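Local coordinates for protein trichothecene 3-O-acetyltransferase (Gibberella zeae, PDB 2RKV) that catalyses the transfer of an acetyl group from acetyl coenzyme A to the 3-hydroxyl of trichothecene mycotoxins, as a member of the BAHD acyltransferase superfamily, at residues 264-269 and 287-292; 117-122 and 126-131; 168-173 and 182-187; 384-389 and 417-422. One frame throughout, in Å; residues are numbered along the deposited sequence. Where two conformers were deposited one is given.

Interaction 1: residues 264-269 and 287-292; sequences ALSAFI and TEFCRA. With COA (coenzyme A), chain B.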
# COMPACT_ATOMS: atom_id res chain seq x y z
N ALA A 264 6.30 14.01 9.57
CA ALA A 264 6.26 15.41 9.15
C ALA A 264 5.49 15.58 7.83
O ALA A 264 4.63 16.45 7.71
CB ALA A 264 7.67 15.98 9.06
N LEU A 265 5.79 14.72 6.85
CA LEU A 265 5.08 14.79 5.58
C LEU A 265 3.60 14.43 5.75
O LEU A 265 2.72 15.07 5.19
CB LEU A 265 5.72 13.89 4.52
CG LEU A 265 5.05 13.98 3.14
CD1 LEU A 265 4.91 15.43 2.64
CD2 LEU A 265 5.74 13.10 2.09
N SER A 266 3.34 13.38 6.53
CA SER A 266 1.96 12.99 6.82
C SER A 266 1.19 14.18 7.44
O SER A 266 0.06 14.48 7.02
CB SER A 266 1.92 11.76 7.72
OG SER A 266 2.57 10.65 7.09
N ALA A 267 1.81 14.84 8.41
CA ALA A 267 1.20 15.98 9.10
C ALA A 267 0.95 17.16 8.14
O ALA A 267 -0.10 17.81 8.20
CB ALA A 267 2.08 16.43 10.26
N PHE A 268 1.93 17.41 7.28
CA PHE A 268 1.87 18.51 6.31
C PHE A 268 0.70 18.29 5.34
O PHE A 268 0.00 19.23 4.97
CB PHE A 268 3.20 18.61 5.56
CG PHE A 268 3.25 19.70 4.54
CD1 PHE A 268 3.33 21.04 4.92
CD2 PHE A 268 3.23 19.39 3.17
CE1 PHE A 268 3.38 22.05 3.96
CE2 PHE A 268 3.29 20.40 2.21
CZ PHE A 268 3.35 21.73 2.60
N ILE A 269 0.49 17.04 4.96
CA ILE A 269 -0.62 16.71 4.06
C ILE A 269 -1.98 16.89 4.75
O ILE A 269 -2.90 17.47 4.16
CB ILE A 269 -0.44 15.29 3.45
CG1 ILE A 269 0.72 15.32 2.45
CG2 ILE A 269 -1.72 14.85 2.75
CD1 ILE A 269 1.21 13.93 2.02
N THR A 287 -12.43 15.91 11.53
CA THR A 287 -11.52 15.30 10.56
C THR A 287 -10.76 14.16 11.22
O THR A 287 -10.26 14.31 12.35
CB THR A 287 -10.55 16.31 9.89
OG1 THR A 287 -9.67 15.62 8.98
CG2 THR A 287 -9.70 17.07 10.91
N GLU A 288 -10.70 13.02 10.53
CA GLU A 288 -9.96 11.87 11.04
C GLU A 288 -8.84 11.49 10.09
O GLU A 288 -9.06 11.34 8.89
CB GLU A 288 -10.90 10.68 11.24
CG GLU A 288 -10.23 9.50 11.95
CD GLU A 288 -11.17 8.33 12.13
OE1 GLU A 288 -11.75 7.88 11.12
OE2 GLU A 288 -11.31 7.85 13.28
N PHE A 289 -7.63 11.39 10.62
CA PHE A 289 -6.49 10.85 9.87
C PHE A 289 -6.39 9.36 10.20
O PHE A 289 -6.34 9.00 11.38
CB PHE A 289 -5.19 11.56 10.27
CG PHE A 289 -4.04 11.35 9.32
CD1 PHE A 289 -3.71 12.32 8.38
CD2 PHE A 289 -3.26 10.18 9.36
CE1 PHE A 289 -2.63 12.16 7.50
CE2 PHE A 289 -2.17 10.00 8.47
CZ PHE A 289 -1.87 10.99 7.54
N CYS A 290 -6.37 8.52 9.16
CA CYS A 290 -6.21 7.08 9.35
C CYS A 290 -4.87 6.72 8.72
O CYS A 290 -4.69 6.89 7.51
CB CYS A 290 -7.33 6.32 8.62
SG CYS A 290 -9.03 6.81 9.08
N ARG A 291 -3.94 6.25 9.54
CA ARG A 291 -2.57 5.97 9.07
C ARG A 291 -2.24 4.48 9.13
O ARG A 291 -2.35 3.87 10.18
CB ARG A 291 -1.55 6.74 9.93
CG ARG A 291 -0.15 6.77 9.36
CD ARG A 291 0.86 7.22 10.42
NE ARG A 291 2.13 7.68 9.86
CZ ARG A 291 3.10 8.22 10.59
NH1 ARG A 291 2.92 8.36 11.90
NH2 ARG A 291 4.24 8.62 10.02
N ALA A 292 -1.86 3.90 7.99
CA ALA A 292 -1.46 2.48 7.96
C ALA A 292 -0.14 2.29 8.70
O ALA A 292 0.81 3.06 8.51
CB ALA A 292 -1.35 1.98 6.53
N1A COA B . 15.89 10.54 18.40
C2A COA B . 15.47 11.17 17.24
N3A COA B . 14.81 10.46 16.26
C4A COA B . 14.59 9.13 16.44
C5A COA B . 15.01 8.47 17.60
C6A COA B . 15.67 9.19 18.60
N6A COA B . 16.30 8.54 19.58
N7A COA B . 14.65 7.17 17.51
C8A COA B . 14.02 6.98 16.32
N9A COA B . 13.98 8.19 15.65
C1B COA B . 13.44 8.44 14.31
C2B COA B . 14.37 7.84 13.27
O2B COA B . 15.47 8.67 13.03
C3B COA B . 13.44 7.74 12.09
O3B COA B . 13.22 9.01 11.57
P3B COA B . 13.77 9.43 10.14
O7A COA B . 13.22 8.44 9.12
O8A COA B . 15.27 9.36 10.23
O9A COA B . 13.32 10.83 9.86
C4B COA B . 12.12 7.40 12.73
O4B COA B . 12.20 7.79 14.09
C5B COA B . 11.81 5.93 12.59
O5B COA B . 10.49 5.90 13.01
P1A COA B . 9.54 4.68 12.63
O1A COA B . 10.29 3.36 12.79
O2A COA B . 8.28 4.77 13.47
O3A COA B . 9.30 4.77 11.06
P2A COA B . 8.72 6.01 10.23
O4A COA B . 9.65 6.25 9.06
O5A COA B . 8.42 7.21 11.08
O6A COA B . 7.34 5.43 9.69
CBP COA B . 5.28 4.26 9.85
CCP COA B . 6.23 5.23 10.54
CDP COA B . 4.83 4.85 8.51
CEP COA B . 4.03 4.07 10.71
CAP COA B . 6.05 2.94 9.65
OAP COA B . 6.45 2.39 10.89
C9P COA B . 5.22 1.91 8.95
O9P COA B . 4.42 1.05 9.71
N8P COA B . 5.32 1.89 7.63
C7P COA B . 4.56 0.99 6.80
C6P COA B . 3.13 1.48 6.65
C5P COA B . 2.44 0.51 5.75
O5P COA B . 2.54 -0.72 5.97
N4P COA B . 1.75 1.03 4.74
O HOH W 1 2.50 7.60 7.06

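Interaction 2: residues 117-122 and 126-131; sequences APRKTL and PGTGPD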
# COMPACT_ATOMS: atom_id res chain seq x y z
N ALA A 117 -1.03 -3.31 -15.78
CA ALA A 117 -1.25 -4.26 -14.68
C ALA A 117 -2.03 -5.49 -15.15
O ALA A 117 -2.87 -5.39 -16.05
CB ALA A 117 -1.97 -3.58 -13.51
N PRO A 118 -1.77 -6.67 -14.53
CA PRO A 118 -2.44 -7.91 -14.92
C PRO A 118 -3.87 -8.07 -14.39
O PRO A 118 -4.61 -8.94 -14.86
CB PRO A 118 -1.54 -9.00 -14.33
CG PRO A 118 -0.94 -8.35 -13.13
CD PRO A 118 -0.79 -6.89 -13.45
N ARG A 119 -4.25 -7.24 -13.42
CA ARG A 119 -5.58 -7.27 -12.83
C ARG A 119 -5.85 -5.92 -12.17
O ARG A 119 -4.92 -5.28 -11.69
CB ARG A 119 -5.68 -8.40 -11.79
CG ARG A 119 -7.02 -8.45 -11.05
CD ARG A 119 -7.27 -9.82 -10.46
NE ARG A 119 -8.49 -9.87 -9.66
CZ ARG A 119 -9.11 -10.99 -9.30
NH1 ARG A 119 -10.21 -10.95 -8.56
NH2 ARG A 119 -8.63 -12.17 -9.69
N LYS A 120 -7.11 -5.50 -12.15
CA LYS A 120 -7.46 -4.22 -11.52
C LYS A 120 -7.30 -4.27 -10.00
O LYS A 120 -7.37 -5.34 -9.39
CB LYS A 120 -8.88 -3.81 -11.90
CG LYS A 120 -9.00 -3.38 -13.36
CD LYS A 120 -10.46 -3.14 -13.77
CE LYS A 120 -11.07 -1.98 -13.00
NZ LYS A 120 -10.45 -0.67 -13.36
N THR A 121 -7.08 -3.10 -9.41
CA THR A 121 -7.01 -2.95 -7.96
C THR A 121 -8.33 -3.33 -7.28
O THR A 121 -8.34 -4.07 -6.28
CB THR A 121 -6.66 -1.50 -7.60
OG1 THR A 121 -5.34 -1.20 -8.06
CG2 THR A 121 -6.74 -1.29 -6.09
N LEU A 122 -9.43 -2.83 -7.82
CA LEU A 122 -10.74 -3.02 -7.24
C LEU A 122 -11.50 -4.14 -7.95
O LEU A 122 -11.19 -4.45 -9.10
CB LEU A 122 -11.53 -1.70 -7.28
CG LEU A 122 -10.86 -0.52 -6.56
CD1 LEU A 122 -11.61 0.80 -6.80
CD2 LEU A 122 -10.67 -0.78 -5.05
N PRO A 126 -14.58 -7.63 -15.68
CA PRO A 126 -14.49 -9.08 -15.89
C PRO A 126 -13.49 -9.75 -14.96
O PRO A 126 -12.46 -9.16 -14.63
CB PRO A 126 -14.02 -9.19 -17.35
CG PRO A 126 -14.39 -7.89 -17.98
CD PRO A 126 -14.23 -6.87 -16.89
N GLY A 127 -13.81 -10.97 -14.54
CA GLY A 127 -12.92 -11.81 -13.75
C GLY A 127 -12.62 -11.31 -12.35
O GLY A 127 -11.54 -11.59 -11.80
N THR A 128 -13.56 -10.57 -11.77
CA THR A 128 -13.40 -10.06 -10.41
C THR A 128 -14.57 -10.47 -9.50
O THR A 128 -14.76 -9.90 -8.43
CB THR A 128 -13.22 -8.52 -10.38
OG1 THR A 128 -14.40 -7.88 -10.89
CG2 THR A 128 -12.00 -8.08 -11.19
N GLY A 129 -15.34 -11.46 -9.94
CA GLY A 129 -16.41 -12.04 -9.13
C GLY A 129 -15.87 -13.01 -8.08
O GLY A 129 -14.76 -13.52 -8.22
N PRO A 130 -16.66 -13.25 -7.02
CA PRO A 130 -16.31 -14.19 -5.93
C PRO A 130 -15.97 -15.62 -6.38
O PRO A 130 -15.20 -16.30 -5.70
CB PRO A 130 -17.57 -14.19 -5.06
CG PRO A 130 -18.17 -12.83 -5.29
CD PRO A 130 -17.96 -12.60 -6.76
N ASP A 131 -16.53 -16.06 -7.50
CA ASP A 131 -16.26 -17.41 -8.02
C ASP A 131 -15.03 -17.46 -8.93
O ASP A 131 -14.53 -18.54 -9.24
O HOH W 2 -12.10 -13.02 -7.86

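Interaction 3: residues 168-173 and 182-187; sequences IRLLSK and EEEMTA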
# COMPACT_ATOMS: atom_id res chain seq x y z
N ILE A 168 8.53 -10.06 -3.39
CA ILE A 168 9.21 -9.51 -4.58
C ILE A 168 10.74 -9.59 -4.44
O ILE A 168 11.44 -9.95 -5.38
CB ILE A 168 8.73 -8.07 -4.90
CG1 ILE A 168 7.23 -8.08 -5.18
CG2 ILE A 168 9.51 -7.50 -6.10
CD1 ILE A 168 6.60 -6.69 -5.32
N ARG A 169 11.24 -9.27 -3.24
CA ARG A 169 12.66 -9.35 -2.93
C ARG A 169 13.20 -10.76 -3.20
O ARG A 169 14.26 -10.92 -3.81
CB ARG A 169 12.89 -8.96 -1.46
CG ARG A 169 14.32 -9.08 -0.95
CD ARG A 169 14.53 -8.16 0.26
NE ARG A 169 13.64 -8.47 1.38
CZ ARG A 169 12.63 -7.71 1.79
NH1 ARG A 169 11.90 -8.09 2.83
NH2 ARG A 169 12.34 -6.57 1.17
N LEU A 170 12.47 -11.78 -2.74
CA LEU A 170 12.89 -13.16 -2.96
C LEU A 170 12.73 -13.55 -4.43
O LEU A 170 13.53 -14.33 -4.96
CB LEU A 170 12.12 -14.13 -2.06
CG LEU A 170 12.41 -14.03 -0.56
CD1 LEU A 170 11.84 -15.25 0.16
CD2 LEU A 170 13.92 -13.92 -0.29
N LEU A 171 11.71 -13.01 -5.09
CA LEU A 171 11.59 -13.26 -6.53
C LEU A 171 12.85 -12.72 -7.23
O LEU A 171 13.38 -13.38 -8.13
CB LEU A 171 10.32 -12.64 -7.10
CG LEU A 171 10.20 -12.63 -8.64
CD1 LEU A 171 10.31 -14.05 -9.23
CD2 LEU A 171 8.89 -11.96 -9.06
N SER A 172 13.33 -11.54 -6.82
CA SER A 172 14.55 -11.00 -7.44
C SER A 172 15.74 -11.95 -7.24
O SER A 172 16.48 -12.24 -8.19
CB SER A 172 14.88 -9.60 -6.92
OG SER A 172 15.94 -9.04 -7.70
N LYS A 173 15.90 -12.46 -6.02
CA LYS A 173 16.94 -13.46 -5.73
C LYS A 173 16.79 -14.66 -6.66
O LYS A 173 17.76 -15.13 -7.25
CB LYS A 173 16.85 -13.95 -4.28
CG LYS A 173 17.35 -12.95 -3.25
CD LYS A 173 17.65 -13.68 -1.94
CE LYS A 173 18.27 -12.73 -0.91
NZ LYS A 173 18.76 -13.51 0.29
N GLU A 182 18.25 -19.19 5.48
CA GLU A 182 17.39 -19.96 6.35
C GLU A 182 16.31 -19.08 7.00
O GLU A 182 15.14 -19.49 7.07
CB GLU A 182 18.20 -20.71 7.41
CG GLU A 182 19.04 -21.84 6.82
N GLU A 183 16.69 -17.89 7.45
CA GLU A 183 15.72 -16.94 8.04
C GLU A 183 14.62 -16.55 7.05
O GLU A 183 13.46 -16.42 7.42
CB GLU A 183 16.41 -15.68 8.58
CG GLU A 183 15.54 -14.84 9.53
CD GLU A 183 14.53 -13.92 8.81
OE1 GLU A 183 14.80 -13.49 7.67
OE2 GLU A 183 13.47 -13.62 9.41
N GLU A 184 15.00 -16.36 5.79
CA GLU A 184 14.02 -16.01 4.75
C GLU A 184 13.03 -17.15 4.56
O GLU A 184 11.82 -16.93 4.55
CB GLU A 184 14.71 -15.65 3.42
CG GLU A 184 15.33 -14.27 3.47
CD GLU A 184 16.39 -14.02 2.40
OE1 GLU A 184 16.82 -14.95 1.67
OE2 GLU A 184 16.81 -12.85 2.31
N MET A 185 13.56 -18.36 4.44
CA MET A 185 12.72 -19.55 4.28
C MET A 185 11.80 -19.78 5.48
O MET A 185 10.63 -20.16 5.33
CB MET A 185 13.59 -20.78 3.99
CG MET A 185 14.23 -20.76 2.61
SD MET A 185 13.02 -20.97 1.27
CE MET A 185 12.60 -22.71 1.47
N THR A 186 12.32 -19.51 6.68
CA THR A 186 11.51 -19.61 7.90
C THR A 186 10.38 -18.58 7.90
O THR A 186 9.21 -18.94 8.13
CB THR A 186 12.39 -19.45 9.15
OG1 THR A 186 13.26 -20.59 9.24
CG2 THR A 186 11.55 -19.36 10.41
N ALA A 187 10.72 -17.32 7.62
CA ALA A 187 9.73 -16.23 7.59
C ALA A 187 8.62 -16.50 6.57
O ALA A 187 7.44 -16.26 6.85
CB ALA A 187 10.41 -14.89 7.32
O HOH W 3 14.72 -10.98 2.43

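Interaction 4: residues 384-389 and 417-422; sequences GLWDYD and KKPDGE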
# COMPACT_ATOMS: atom_id res chain seq x y z
N GLY A 384 11.68 -1.95 0.07
CA GLY A 384 13.00 -2.07 -0.54
C GLY A 384 13.08 -2.14 -2.06
O GLY A 384 14.13 -2.47 -2.60
N LEU A 385 11.97 -1.81 -2.73
CA LEU A 385 11.80 -2.04 -4.17
C LEU A 385 12.83 -1.39 -5.09
O LEU A 385 13.13 -1.93 -6.16
CB LEU A 385 10.38 -1.66 -4.61
CG LEU A 385 9.29 -2.60 -4.08
CD1 LEU A 385 7.92 -1.92 -4.16
CD2 LEU A 385 9.29 -3.93 -4.84
N TRP A 386 13.38 -0.24 -4.68
CA TRP A 386 14.41 0.44 -5.47
C TRP A 386 15.72 -0.35 -5.62
O TRP A 386 16.57 -0.00 -6.46
CB TRP A 386 14.73 1.81 -4.87
CG TRP A 386 13.72 2.88 -5.12
CD1 TRP A 386 12.67 3.22 -4.32
CD2 TRP A 386 13.70 3.80 -6.23
NE1 TRP A 386 11.97 4.27 -4.87
CE2 TRP A 386 12.59 4.65 -6.04
CE3 TRP A 386 14.51 3.97 -7.37
CZ2 TRP A 386 12.26 5.67 -6.94
CZ3 TRP A 386 14.19 4.99 -8.26
CH2 TRP A 386 13.07 5.83 -8.04
N ASP A 387 15.88 -1.41 -4.83
CA ASP A 387 17.13 -2.15 -4.83
C ASP A 387 17.15 -3.40 -5.71
O ASP A 387 18.20 -4.02 -5.87
CB ASP A 387 17.52 -2.54 -3.40
CG ASP A 387 19.00 -2.77 -3.24
OD1 ASP A 387 19.79 -1.96 -3.76
OD2 ASP A 387 19.36 -3.77 -2.59
N TYR A 388 16.00 -3.76 -6.29
CA TYR A 388 15.90 -5.06 -7.00
C TYR A 388 16.14 -4.94 -8.51
O TYR A 388 15.56 -4.08 -9.16
CB TYR A 388 14.56 -5.77 -6.74
CG TYR A 388 14.09 -5.72 -5.29
CD1 TYR A 388 15.01 -5.75 -4.23
CD2 TYR A 388 12.73 -5.65 -4.99
CE1 TYR A 388 14.58 -5.66 -2.90
CE2 TYR A 388 12.29 -5.58 -3.66
CZ TYR A 388 13.22 -5.59 -2.63
OH TYR A 388 12.78 -5.51 -1.32
N ASP A 389 16.98 -5.83 -9.04
CA ASP A 389 17.34 -5.82 -10.46
C ASP A 389 16.83 -7.07 -11.19
O ASP A 389 16.85 -7.12 -12.42
CB ASP A 389 18.85 -5.69 -10.64
CG ASP A 389 19.62 -6.82 -9.97
OD1 ASP A 389 19.62 -7.94 -10.50
OD2 ASP A 389 20.23 -6.58 -8.90
N LYS A 417 10.70 5.38 -0.94
CA LYS A 417 11.58 6.54 -1.00
C LYS A 417 12.67 6.33 -2.05
O LYS A 417 13.31 5.27 -2.07
CB LYS A 417 12.20 6.76 0.39
CG LYS A 417 12.98 8.04 0.55
CD LYS A 417 13.81 8.02 1.84
CE LYS A 417 15.19 7.39 1.62
NZ LYS A 417 15.17 5.91 1.81
N LYS A 418 12.88 7.31 -2.92
CA LYS A 418 14.00 7.26 -3.87
C LYS A 418 15.29 7.25 -3.04
O LYS A 418 15.34 7.90 -1.99
CB LYS A 418 13.95 8.45 -4.84
CG LYS A 418 14.91 8.37 -6.02
CD LYS A 418 14.69 9.48 -7.03
CE LYS A 418 15.63 9.31 -8.23
NZ LYS A 418 15.59 10.49 -9.14
N PRO A 419 16.31 6.48 -3.46
CA PRO A 419 17.52 6.37 -2.64
C PRO A 419 18.11 7.71 -2.18
O PRO A 419 18.63 7.79 -1.06
CB PRO A 419 18.49 5.62 -3.56
CG PRO A 419 17.57 4.74 -4.37
CD PRO A 419 16.41 5.64 -4.67
N ASP A 420 18.01 8.75 -3.01
CA ASP A 420 18.48 10.10 -2.64
C ASP A 420 17.63 10.83 -1.58
O ASP A 420 18.02 11.90 -1.09
CB ASP A 420 18.66 10.98 -3.89
CG ASP A 420 17.34 11.35 -4.57
OD1 ASP A 420 16.26 10.85 -4.17
OD2 ASP A 420 17.39 12.17 -5.52
N GLY A 421 16.48 10.26 -1.23
CA GLY A 421 15.60 10.85 -0.22
C GLY A 421 14.33 11.51 -0.75
O GLY A 421 13.48 11.95 0.02
N GLU A 422 14.20 11.57 -2.08
CA GLU A 422 13.00 12.13 -2.70
C GLU A 422 11.77 11.29 -2.37
O GLU A 422 11.79 10.05 -2.50
CB GLU A 422 13.18 12.25 -4.21
CG GLU A 422 11.97 12.80 -4.95
CD GLU A 422 12.16 12.77 -6.45
OE1 GLU A 422 11.56 11.89 -7.11
OE2 GLU A 422 12.91 13.61 -6.98

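Interaction 1: residues 264-269 and 287-292
Ser266 OG takes a proton from water 1 at 3.1 Å, and the same water accepts from Arg291 NE at 2.8 Å. The hydroxyl is also hydrogen-bonded to Asp262 O, one helical turn back, which its chi1 of -60° allows by setting OG beside the backbone N. Ser266 OG and Arg291 NH2 are 3.9 Å apart, too far for direct bonding, so the water carries the polar link between helix and strand. It lies at the edge of the guanidinium, in its plane, where an N-H of that group can point at it. NH2 forms salt bridges with Asp262 and Asp263, so NE and NH2 are each engaged.

Phe289 supplies the apolar half. Its CG is anti to the backbone N (chi1 -164°), which sends the ring at the helix: CZ comes 3.9 Å from Ser266 CB, and CE1 lies 3.6 Å from Ser266 O, approached obliquely. Arg291 CB lies in the plane of this ring at its edge, so two side chains two residues apart on the strand lie against each other as both face the helix.

Coenzyme A covers one face of the guanidinium, its CEP methyl standing 4.1 Å above the plane and offset toward the rim. At the next residue Ala292 O approaches C6P of the cofactor at 3.4 Å. Ala292 also touches the bound T-2 toxin. Helix 261-277 thus packs on strand 286-294 of a mixed sheet, and the buried seam runs into the coenzyme A pocket of a BAHD acyltransferase.

Interaction 2: residues 117-122 and 126-131
Arg119 meets Gly127 through a polar contact. The carbonyl oxygen of Gly127 stands over one face of the guanidinium, 3.5 Å from Arg119 CZ and nearly as close to both terminal nitrogens. Because the N-H bonds lie in the guanidinium plane and the oxygen sits above it, the pair is a polar face contact, not a hydrogen bond. An extended chain, with CG anti to the backbone N (chi1 176°), carries the group across to the other segment.

Hydrogen bonding uses the rim of the same group. Water 2 lies at the edge, in plane, accepting from Arg119 NH1 at 2.9 Å and donating to Gly129 O at 2.7 Å, while NH2 bonds to Pro133 O. Face and edge together therefore fit the arginine to three carbonyls of one irregular loop, those of Gly127, Gly129 (through water) and Pro133, in the long link between helix 113-116 and strand 137-144. Gly127 turns this chain with a positive phi of 67°, a region that favours glycine.

Van der Waals contact is left to Thr128. Its CA lies 3.8 Å from Arg119 NH1, its CG2 methyl is 4.2 Å from Arg119 NE, and the same methyl comes 4.3 Å from Leu122 O. The hydroxyl is engaged separately, with Gly125 O. CB of Leu122 points away from segment 126-131, and its side chain touches the bound T-2 toxin, while Arg119 O accepts from the side chains of Gln22 and Asn153.

Interaction 3: residues 168-173 and 182-187
Glu184 and Lys173 each set CG beside the backbone N (chi1 -76° and -74°) and then extend, so the two chains run at each other from opposite directions and their charged ends meet between the helices. Lys173 NZ donates to Glu184 OE1 at 2.8 Å, which receives it on its syn lone pair, the one on the side of the other oxygen. A second, weak hydrogen bond runs from Lys173 NZ to Glu184 OE2 at 2.9 Å. The ammonium thus straddles the carboxylate, a two-pronged salt bridge in which OE1 is the better-directed prong.

OE1 also accepts from the backbone N of Thr181, just ahead of helix 182-187, and a carboxylate here would probably interact favourably with the positive end of the helix dipole. The contact therefore ties the start of this short helix to helix 161-176, its predecessor in the chain.

Leu170 supplies the apolar flank: its CD2 methyl lies 3.6 Å from Glu184 OE1, 3.7 Å from Glu184 CD and 4.0 Å from Glu184 CG, lying against the carboxylate and the stem behind it. Leu170 also touches Phe49 of helix 35-52 and Met188. A link through water 3 from Arg169 NE to Glu184 OE2 is tentative: the Arg169 end, at 2.9 Å from NE to the water, rests on one of two conformers, and at the OE2 end the water has more acceptors in reach than protons.

Interaction 4: residues 384-389 and 417-422
Trp386 presents one face of its indole to the CA of Lys418 and the ring of Pro419, and there the packing is close. Lys418 CA sits over the five-membered ring, 3.9 Å from its centroid and 24° off the normal. Pro419 CD covers the six-membered ring at 4.0 Å from the centroid and 28° off. Both are CH-pi contacts. Beyond them, Lys418 CG lies 3.7 Å from Trp386 CH2 at the far end of the indole. A chi1 of -76° swings the tryptophan toward this loop.

Lys417 O is near too, 3.3 Å from Trp386 NE1, but the angle is poor; the indole N-H bonds to Pro416 O instead.

The solvent side is looser. The extended Lys418 leads its ammonium away from the tryptophan, CB of Lys417 points away from segment 384-389, and Pro419 is exposed. The turn holds its own shape: a type I turn from Lys418 to Gly421, closed by Gly421 N to Lys418 O at 2.7 Å, plus an Asx turn in which Asp420 OD1 accepts from Glu422 N at 3.0 Å.

This turn links the antiparallel strands 411-414 and 423-430, while the short 3-10 segment carrying Trp386 rests on helix 161-176 through Leu385 and on strand 399-401 through Trp386 and Leu385.

Interactions 1 and 3 are buried, interaction 2 is partly buried and interaction 4 lies at the surface. Burial alone does not set the chemistry: interaction 3 rests on a direct salt bridge, interaction 1 on a water bridge beside an aromatic contact. Both interactions 1 and 2 pair an arginine with a water at the guanidinium edge, but the face carries cofactor in one and a backbone carbonyl in the other. Interaction 4 replaces charge with CH-pi packing. Interactions 3 and 4 both involve helix 161-176 and touch: Arg169 NH2 lies 2.7 Å from Tyr388 OH, a probable hydrogen bond, and Ile168 packs on Leu385. The centres of interactions 1 and 2 are 30 Å apart, yet each reaches the T-2 toxin.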